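Local coordinates for putative pachytene checkpoint protein 2 (Caenorhabditis elegans, PDB 4XGU) that is an ATP-binding, protein-remodelling AAA+ ATPase that probably plays a key role in chromosome recombination during meiosis, at residues B[329-334]-B[410-415]; B[392-397]-B[401-406]. One frame throughout, in Å; residues are numbered along the deposited sequence.

In the fold
Both interactions lie in the helical lid domain of this AAA+ ATPase, their centres about 10 Å apart. Interaction 1 joins the first lid helix, 324-340, to the last, 405-420; interaction 2 is nested within the long loop so closed, where helix 384-397 turns through residues 398-404 into helix 405-420. Helix 405-420 is therefore common to both, and Val394 of interaction 2 packs against Leu411, Phe412 and Ala415 of interaction 1. The two differ in surroundings: 329-334 brings Met330 to the adenine of ADP, whereas 392-397 is the more extensively engaged with a neighbouring subunit. The shared helices thus place one lid core beside both the nucleotide and a neighbouring subunit.

Interaction 1: B[329-334]-B[410-415]; sequences SMLKSS and NLFLEA. With ADP (adenosine-5'-diphosphate), chain H.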
ATOM      1  N   SER B 329      11.632  47.180  -9.710  1.00 78.03           N
ATOM      2  CA  SER B 329      10.457  47.929  -9.286  1.00 78.83           C
ATOM      3  C   SER B 329      10.241  47.823  -7.782  1.00 76.72           C
ATOM      4  O   SER B 329       9.878  48.799  -7.128  1.00 80.39           O
ATOM      5  CB  SER B 329       9.217  47.431 -10.029  1.00 89.43           C
ATOM      6  OG  SER B 329       9.423  47.441 -11.430  1.00100.10           O
ATOM      7  N   MET B 330      10.470  46.633  -7.237  1.00 73.51           N
ATOM      8  CA  MET B 330      10.337  46.416  -5.804  1.00 68.64           C
ATOM      9  C   MET B 330      11.429  47.145  -5.034  1.00 72.61           C
ATOM     10  O   MET B 330      11.163  47.793  -4.021  1.00 72.76           O
ATOM     11  CB  MET B 330      10.381  44.925  -5.482  1.00 67.33           C
ATOM     12  CG  MET B 330       9.297  44.114  -6.160  1.00 65.61           C
ATOM     13  SD  MET B 330       9.460  42.365  -5.784  1.00 80.32           S
ATOM     14  CE  MET B 330       8.085  41.690  -6.710  1.00 98.71           C
ATOM     15  N   LEU B 331      12.661  47.033  -5.522  1.00 72.37           N
ATOM     16  CA  LEU B 331      13.799  47.683  -4.889  1.00 69.60           C
ATOM     17  C   LEU B 331      13.642  49.197  -4.898  1.00 77.61           C
ATOM     18  O   LEU B 331      13.948  49.864  -3.910  1.00 85.11           O
ATOM     19  CB  LEU B 331      15.100  47.285  -5.584  1.00 69.78           C
ATOM     20  CG  LEU B 331      15.483  45.808  -5.491  1.00 67.97           C
ATOM     21  CD1 LEU B 331      16.831  45.566  -6.148  1.00 72.53           C
ATOM     22  CD2 LEU B 331      15.503  45.356  -4.043  1.00 64.65           C
ATOM     23  N   LYS B 332      13.161  49.734  -6.014  1.00 77.70           N
ATOM     24  CA  LYS B 332      12.937  51.170  -6.136  1.00 73.99           C
ATOM     25  C   LYS B 332      11.847  51.622  -5.171  1.00 73.71           C
ATOM     26  O   LYS B 332      11.965  52.665  -4.533  1.00 82.44           O
ATOM     27  CB  LYS B 332      12.563  51.541  -7.574  1.00 77.34           C
ATOM     28  CG  LYS B 332      12.441  53.038  -7.825  1.00 83.46           C
ATOM     29  CD  LYS B 332      10.999  53.448  -8.090  1.00 88.34           C
ATOM     30  CE  LYS B 332      10.883  54.950  -8.307  1.00 94.70           C
ATOM     31  NZ  LYS B 332       9.480  55.367  -8.586  1.00101.24           N
ATOM     32  N   SER B 333      10.792  50.821  -5.061  1.00 76.83           N
ATOM     33  CA  SER B 333       9.683  51.124  -4.163  1.00 77.69           C
ATOM     34  C   SER B 333      10.120  51.096  -2.704  1.00 70.39           C
ATOM     35  O   SER B 333       9.619  51.863  -1.887  1.00 72.95           O
ATOM     36  CB  SER B 333       8.535  50.141  -4.381  1.00 86.57           C
ATOM     37  OG  SER B 333       8.139  50.123  -5.740  1.00101.47           O
ATOM     38  N   SER B 334      11.051  50.204  -2.384  1.00 72.14           N
ATOM     39  CA  SER B 334      11.581  50.113  -1.028  1.00 75.68           C
ATOM     40  C   SER B 334      12.370  51.369  -0.673  1.00 83.73           C
ATOM     41  O   SER B 334      12.181  51.948   0.397  1.00 91.21           O
ATOM     42  CB  SER B 334      12.467  48.873  -0.874  1.00 72.74           C
ATOM     43  OG  SER B 334      11.724  47.682  -1.061  1.00 74.78           O
ATOM     44  N   ASN B 410      25.091  50.673  -2.339  1.00 97.89           N
ATOM     45  CA  ASN B 410      26.179  49.789  -1.947  1.00 97.46           C
ATOM     46  C   ASN B 410      25.739  48.808  -0.862  1.00 86.94           C
ATOM     47  O   ASN B 410      26.127  47.640  -0.877  1.00 88.12           O
ATOM     48  CB  ASN B 410      27.382  50.604  -1.468  1.00109.35           C
ATOM     49  CG  ASN B 410      28.706  49.935  -1.791  1.00118.98           C
ATOM     50  OD1 ASN B 410      29.304  50.192  -2.838  1.00123.45           O
ATOM     51  ND2 ASN B 410      29.171  49.072  -0.892  1.00119.16           N
ATOM     52  N   LEU B 411      24.922  49.284   0.074  1.00 79.81           N
ATOM     53  CA  LEU B 411      24.450  48.437   1.165  1.00 80.96           C
ATOM     54  C   LEU B 411      23.426  47.425   0.671  1.00 84.45           C
ATOM     55  O   LEU B 411      23.439  46.264   1.084  1.00 86.48           O
ATOM     56  CB  LEU B 411      23.850  49.280   2.291  1.00 85.12           C
ATOM     57  CG  LEU B 411      24.801  50.210   3.050  1.00 93.82           C
ATOM     58  CD1 LEU B 411      24.124  50.764   4.295  1.00 85.89           C
ATOM     59  CD2 LEU B 411      26.101  49.498   3.406  1.00101.13           C
ATOM     60  N   PHE B 412      22.537  47.874  -0.211  1.00 84.09           N
ATOM     61  CA  PHE B 412      21.526  47.000  -0.794  1.00 76.27           C
ATOM     62  C   PHE B 412      22.178  45.828  -1.511  1.00 76.19           C
ATOM     63  O   PHE B 412      21.747  44.685  -1.369  1.00 77.13           O
ATOM     64  CB  PHE B 412      20.629  47.778  -1.760  1.00 74.71           C
ATOM     65  CG  PHE B 412      19.288  48.143  -1.185  1.00 71.92           C
ATOM     66  CD1 PHE B 412      18.224  47.261  -1.266  1.00 69.71           C
ATOM     67  CD2 PHE B 412      19.091  49.365  -0.566  1.00 74.18           C
ATOM     68  CE1 PHE B 412      16.989  47.592  -0.738  1.00 68.51           C
ATOM     69  CE2 PHE B 412      17.858  49.703  -0.037  1.00 69.59           C
ATOM     70  CZ  PHE B 412      16.806  48.815  -0.123  1.00 67.95           C
ATOM     71  N   LEU B 413      23.228  46.120  -2.271  1.00 78.88           N
ATOM     72  CA  LEU B 413      23.956  45.084  -2.995  1.00 86.32           C
ATOM     73  C   LEU B 413      24.571  44.066  -2.034  1.00 97.09           C
ATOM     74  O   LEU B 413      24.545  42.861  -2.294  1.00103.68           O
ATOM     75  CB  LEU B 413      25.044  45.708  -3.869  1.00 81.49           C
ATOM     76  CG  LEU B 413      25.793  44.741  -4.789  1.00 75.25           C
ATOM     77  CD1 LEU B 413      24.865  44.212  -5.873  1.00 70.67           C
ATOM     78  CD2 LEU B 413      27.011  45.417  -5.396  1.00 77.04           C
ATOM     79  N   GLU B 414      25.116  44.550  -0.922  1.00 96.87           N
ATOM     80  CA  GLU B 414      25.722  43.667   0.066  1.00 95.53           C
ATOM     81  C   GLU B 414      24.687  42.752   0.709  1.00 94.43           C
ATOM     82  O   GLU B 414      24.944  41.567   0.926  1.00 97.97           O
ATOM     83  CB  GLU B 414      26.443  44.474   1.145  1.00 97.99           C
ATOM     84  CG  GLU B 414      27.912  44.717   0.854  1.00103.93           C
ATOM     85  CD  GLU B 414      28.765  44.650   2.103  1.00112.08           C
ATOM     86  OE1 GLU B 414      29.985  44.405   1.981  1.00118.32           O
ATOM     87  OE2 GLU B 414      28.216  44.839   3.210  1.00111.50           O
ATOM     88  N   ALA B 415      23.520  43.307   1.014  1.00 92.90           N
ATOM     89  CA  ALA B 415      22.446  42.533   1.626  1.00 91.03           C
ATOM     90  C   ALA B 415      21.957  41.441   0.681  1.00 87.41           C
ATOM     91  O   ALA B 415      21.702  40.313   1.106  1.00 87.12           O
ATOM     92  CB  ALA B 415      21.298  43.443   2.028  1.00 92.16           C
TER
HETATM   93  PB  ADP H 501       2.259  33.709  -0.933  1.00 65.44           P
HETATM   94  O1B ADP H 501       2.945  33.530  -2.263  1.00 63.91           O
HETATM   95  O2B ADP H 501       0.757  33.824  -1.033  1.00 74.04           O
HETATM   96  O3B ADP H 501       2.734  32.762   0.147  1.00 69.42           O
HETATM   97  PA  ADP H 501       1.816  36.143   0.434  1.00110.17           P
HETATM   98  O1A ADP H 501       0.687  36.633  -0.440  1.00111.19           O
HETATM   99  O2A ADP H 501       1.518  35.449   1.744  1.00115.32           O
HETATM  100  O3A ADP H 501       2.754  35.170  -0.451  1.00 96.73           O
HETATM  101  O5' ADP H 501       2.744  37.416   0.759  1.00 91.38           O
HETATM  102  C5' ADP H 501       4.130  37.441   0.433  1.00 92.55           C
HETATM  103  C4' ADP H 501       4.718  38.766   0.902  1.00 96.58           C
HETATM  104  O4' ADP H 501       5.803  39.136   0.048  1.00 97.37           O
HETATM  105  C3' ADP H 501       3.690  39.883   0.843  1.00103.57           C
HETATM  106  O3' ADP H 501       3.322  40.286   2.165  1.00110.63           O
HETATM  107  C2' ADP H 501       4.361  41.025   0.109  1.00101.32           C
HETATM  108  O2' ADP H 501       4.706  42.060   1.036  1.00100.19           O
HETATM  109  C1' ADP H 501       5.624  40.442  -0.504  1.00 98.12           C
HETATM  110  N9  ADP H 501       5.421  40.287  -1.966  1.00 92.49           N
HETATM  111  C8  ADP H 501       5.360  39.110  -2.617  1.00 84.45           C
HETATM  112  N7  ADP H 501       5.165  39.286  -3.949  1.00 79.89           N
HETATM  113  C5  ADP H 501       5.098  40.610  -4.169  1.00 83.05           C
HETATM  114  C6  ADP H 501       4.905  41.478  -5.351  1.00 83.11           C
HETATM  115  N6  ADP H 501       4.745  40.943  -6.584  1.00 86.38           N
HETATM  116  N1  ADP H 501       4.898  42.814  -5.155  1.00 85.46           N
HETATM  117  C2  ADP H 501       5.058  43.351  -3.929  1.00 88.50           C
HETATM  118  N3  ADP H 501       5.236  42.623  -2.811  1.00 89.78           N
HETATM  119  C4  ADP H 501       5.268  41.269  -2.862  1.00 89.99           C
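Phe412 reaches from helix 405-420 to helix 324-340, where it meets Leu331 and Ser334. Its CB leaves the helix toward the other segment and carries CG and the ring across. On one flank of the ring, CE1 lies 4.3 Å from CD2 of Leu331, the methyl approaching obliquely; at the far end of the ring, CZ reaches CB of Ser334 at 4.4 Å. The contact is small, three residues, with CA of Leu331 and CA of Phe412 8.8 Å apart. These are the first and last helices of the AAA+ lid, and Leu372, Ile375 and Ile387 of the helices between them add to the packing round Leu331. The hydroxyl of Ser334 is turned back on its own helix: OG donates to Met330 O at 3.0 Å from above the carbonyl plane, while Ser334 N reaches that oxygen from the opposite face, so two donors hold it. Met330 itself leads toward the nucleotide. With its chain extended beyond CG (chi2 178°, chi3 -180°), its CE methyl is set over the face of the adenine at the amino end, 3.4 Å from N6 and 3.5 Å from C6 of ADP.

Interaction 2: B[392-397]-B[401-406]; sequences TLVYSK and ETITLP
Tyr395 and Val394, near the end of helix 384-397, meet Glu401 and Ile403 of the connection that leads into helix 405-420, the corner between two successive helices of the AAA+ lid domain. Tyr395 reaches out from the helix to the Glu401 end of the connection, while Ile403 points back toward the helix; the two point largely against each other, obliquely. With CG anti to the backbone N (chi1 -158°), the Tyr395 ring turns one edge to the backbone of Glu401. The carbonyl oxygen of Glu401 lies in the ring plane there, 3.8 Å from CE1 and 3.6 Å from OH of Tyr395, a polar approach beside the edge and not a stack. Arg158 of a neighbouring subunit makes a cation-pi contact with the same ring, which therefore serves both the corner and the subunit interface. Next to it the contact is purely apolar. The extended outer chain of Ile403 (chi2 -179°) carries its CD1 methyl tip to tip with CG1 of Val394, at 4.2 Å. Helix 405-420 starts right after Thr404, the N-cap, whose OG1 takes the backbone N of Asn407. At the end of the old helix the backbone bonds are weak, but Ser396 adds a side-chain grip: its OG donates to Leu393 O at 2.7 Å, tilted 33° from the carbonyl plane.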
ATOM      1  N   THR B 392      15.126  46.027   5.836  1.00 68.86           N
ATOM      2  CA  THR B 392      15.417  46.026   7.268  1.00 70.57           C
ATOM      3  C   THR B 392      16.797  45.437   7.565  1.00 66.27           C
ATOM      4  O   THR B 392      17.394  45.735   8.597  1.00 68.46           O
ATOM      5  CB  THR B 392      14.350  45.255   8.071  1.00 78.60           C
ATOM      6  OG1 THR B 392      14.666  45.319   9.468  1.00 86.12           O
ATOM      7  CG2 THR B 392      14.294  43.803   7.645  1.00 80.29           C
ATOM      8  N   LEU B 393      17.301  44.605   6.659  1.00 67.71           N
ATOM      9  CA  LEU B 393      18.662  44.092   6.777  1.00 68.87           C
ATOM     10  C   LEU B 393      19.657  45.183   6.401  1.00 74.02           C
ATOM     11  O   LEU B 393      20.724  45.299   7.001  1.00 82.77           O
ATOM     12  CB  LEU B 393      18.861  42.859   5.893  1.00 68.30           C
ATOM     13  CG  LEU B 393      20.257  42.228   5.901  1.00 69.29           C
ATOM     14  CD1 LEU B 393      20.668  41.816   7.309  1.00 68.05           C
ATOM     15  CD2 LEU B 393      20.312  41.035   4.958  1.00 70.02           C
ATOM     16  N   VAL B 394      19.294  45.982   5.404  1.00 75.45           N
ATOM     17  CA  VAL B 394      20.128  47.095   4.965  1.00 74.90           C
ATOM     18  C   VAL B 394      20.239  48.154   6.059  1.00 75.06           C
ATOM     19  O   VAL B 394      21.303  48.737   6.272  1.00 77.83           O
ATOM     20  CB  VAL B 394      19.571  47.737   3.678  1.00 76.03           C
ATOM     21  CG1 VAL B 394      20.397  48.948   3.278  1.00 81.15           C
ATOM     22  CG2 VAL B 394      19.537  46.716   2.550  1.00 78.33           C
ATOM     23  N   TYR B 395      19.133  48.383   6.759  1.00 76.04           N
ATOM     24  CA  TYR B 395      19.078  49.385   7.816  1.00 75.28           C
ATOM     25  C   TYR B 395      20.012  49.048   8.974  1.00 81.14           C
ATOM     26  O   TYR B 395      20.629  49.935   9.566  1.00 88.16           O
ATOM     27  CB  TYR B 395      17.646  49.523   8.334  1.00 71.15           C
ATOM     28  CG  TYR B 395      17.360  50.841   9.011  1.00 70.73           C
ATOM     29  CD1 TYR B 395      18.242  51.907   8.898  1.00 67.53           C
ATOM     30  CD2 TYR B 395      16.208  51.019   9.768  1.00 67.30           C
ATOM     31  CE1 TYR B 395      17.984  53.114   9.514  1.00 73.22           C
ATOM     32  CE2 TYR B 395      15.941  52.222  10.389  1.00 65.90           C
ATOM     33  CZ  TYR B 395      16.833  53.266  10.259  1.00 74.41           C
ATOM     34  OH  TYR B 395      16.573  54.469  10.877  1.00 80.70           O
ATOM     35  N   SER B 396      20.110  47.762   9.297  1.00 82.32           N
ATOM     36  CA  SER B 396      20.936  47.314  10.415  1.00 87.77           C
ATOM     37  C   SER B 396      22.426  47.444  10.107  1.00 86.88           C
ATOM     38  O   SER B 396      23.230  47.713  11.001  1.00 91.78           O
ATOM     39  CB  SER B 396      20.603  45.866  10.777  1.00 93.36           C
ATOM     40  OG  SER B 396      20.932  44.990   9.714  1.00 99.40           O
ATOM     41  N   LYS B 397      22.787  47.250   8.843  1.00 81.75           N
ATOM     42  CA  LYS B 397      24.180  47.347   8.418  1.00 82.06           C
ATOM     43  C   LYS B 397      24.710  48.777   8.490  1.00 88.60           C
ATOM     44  O   LYS B 397      25.875  48.998   8.828  1.00 96.20           O
ATOM     45  CB  LYS B 397      24.346  46.812   6.994  1.00 75.68           C
ATOM     46  CG  LYS B 397      24.161  45.314   6.859  1.00 76.55           C
ATOM     47  CD  LYS B 397      24.749  44.817   5.549  1.00 81.97           C
ATOM     48  CE  LYS B 397      24.812  43.299   5.513  1.00 86.26           C
ATOM     49  NZ  LYS B 397      26.082  42.822   4.897  1.00 89.77           N
ATOM     50  N   GLU B 401      22.574  57.020  11.192  1.00115.34           N
ATOM     51  CA  GLU B 401      21.135  56.991  11.431  1.00110.34           C
ATOM     52  C   GLU B 401      20.379  57.151  10.118  1.00 95.22           C
ATOM     53  O   GLU B 401      19.241  56.701   9.976  1.00 88.37           O
ATOM     54  CB  GLU B 401      20.736  58.099  12.407  1.00123.15           C
ATOM     55  CG  GLU B 401      19.355  57.938  13.018  1.00130.08           C
ATOM     56  CD  GLU B 401      19.378  57.127  14.299  1.00135.14           C
ATOM     57  OE1 GLU B 401      18.289  56.829  14.834  1.00136.41           O
ATOM     58  OE2 GLU B 401      20.486  56.793  14.775  1.00136.84           O
ATOM     59  N   THR B 402      21.033  57.801   9.161  1.00 95.33           N
ATOM     60  CA  THR B 402      20.447  58.071   7.856  1.00 99.53           C
ATOM     61  C   THR B 402      21.406  57.658   6.743  1.00 98.82           C
ATOM     62  O   THR B 402      22.599  57.956   6.800  1.00104.02           O
ATOM     63  CB  THR B 402      20.094  59.557   7.705  1.00109.41           C
ATOM     64  OG1 THR B 402      19.040  59.891   8.619  1.00109.07           O
ATOM     65  CG2 THR B 402      19.643  59.858   6.290  1.00116.12           C
ATOM     66  N   ILE B 403      20.882  56.973   5.733  1.00 91.84           N
ATOM     67  CA  ILE B 403      21.715  56.468   4.650  1.00 92.21           C
ATOM     68  C   ILE B 403      21.719  57.393   3.435  1.00 96.28           C
ATOM     69  O   ILE B 403      20.665  57.829   2.972  1.00 99.18           O
ATOM     70  CB  ILE B 403      21.254  55.069   4.205  1.00 89.32           C
ATOM     71  CG1 ILE B 403      21.032  54.170   5.420  1.00 91.74           C
ATOM     72  CG2 ILE B 403      22.269  54.448   3.260  1.00 87.08           C
ATOM     73  CD1 ILE B 403      20.601  52.767   5.064  1.00 92.87           C
ATOM     74  N   THR B 404      22.911  57.691   2.927  1.00 95.87           N
ATOM     75  CA  THR B 404      23.039  58.442   1.684  1.00 98.25           C
ATOM     76  C   THR B 404      22.659  57.537   0.516  1.00102.94           C
ATOM     77  O   THR B 404      22.771  56.316   0.611  1.00106.40           O
ATOM     78  CB  THR B 404      24.471  58.979   1.481  1.00 93.83           C
ATOM     79  OG1 THR B 404      25.322  57.924   1.015  1.00 93.15           O
ATOM     80  CG2 THR B 404      25.023  59.538   2.785  1.00 88.84           C
ATOM     81  N   LEU B 405      22.202  58.132  -0.581  1.00104.38           N
ATOM     82  CA  LEU B 405      21.787  57.356  -1.748  1.00104.91           C
ATOM     83  C   LEU B 405      22.926  56.522  -2.365  1.00106.95           C
ATOM     84  O   LEU B 405      22.702  55.360  -2.712  1.00106.11           O
ATOM     85  CB  LEU B 405      21.171  58.277  -2.808  1.00106.32           C
ATOM     86  CG  LEU B 405      20.280  57.613  -3.863  1.00108.62           C
ATOM     87  CD1 LEU B 405      19.210  58.574  -4.314  1.00112.35           C
ATOM     88  CD2 LEU B 405      21.081  57.144  -5.065  1.00111.68           C
ATOM     89  N   PRO B 406      24.136  57.102  -2.519  1.00108.96           N
ATOM     90  CA  PRO B 406      25.214  56.259  -3.052  1.00104.66           C
ATOM     91  C   PRO B 406      25.550  55.072  -2.151  1.00 96.95           C
ATOM     92  O   PRO B 406      25.787  53.973  -2.651  1.00 95.38           O
ATOM     93  CB  PRO B 406      26.402  57.222  -3.139  1.00111.16           C
ATOM     94  CG  PRO B 406      25.783  58.563  -3.278  1.00117.24           C
ATOM     95  CD  PRO B 406      24.562  58.511  -2.415  1.00115.52           C
TER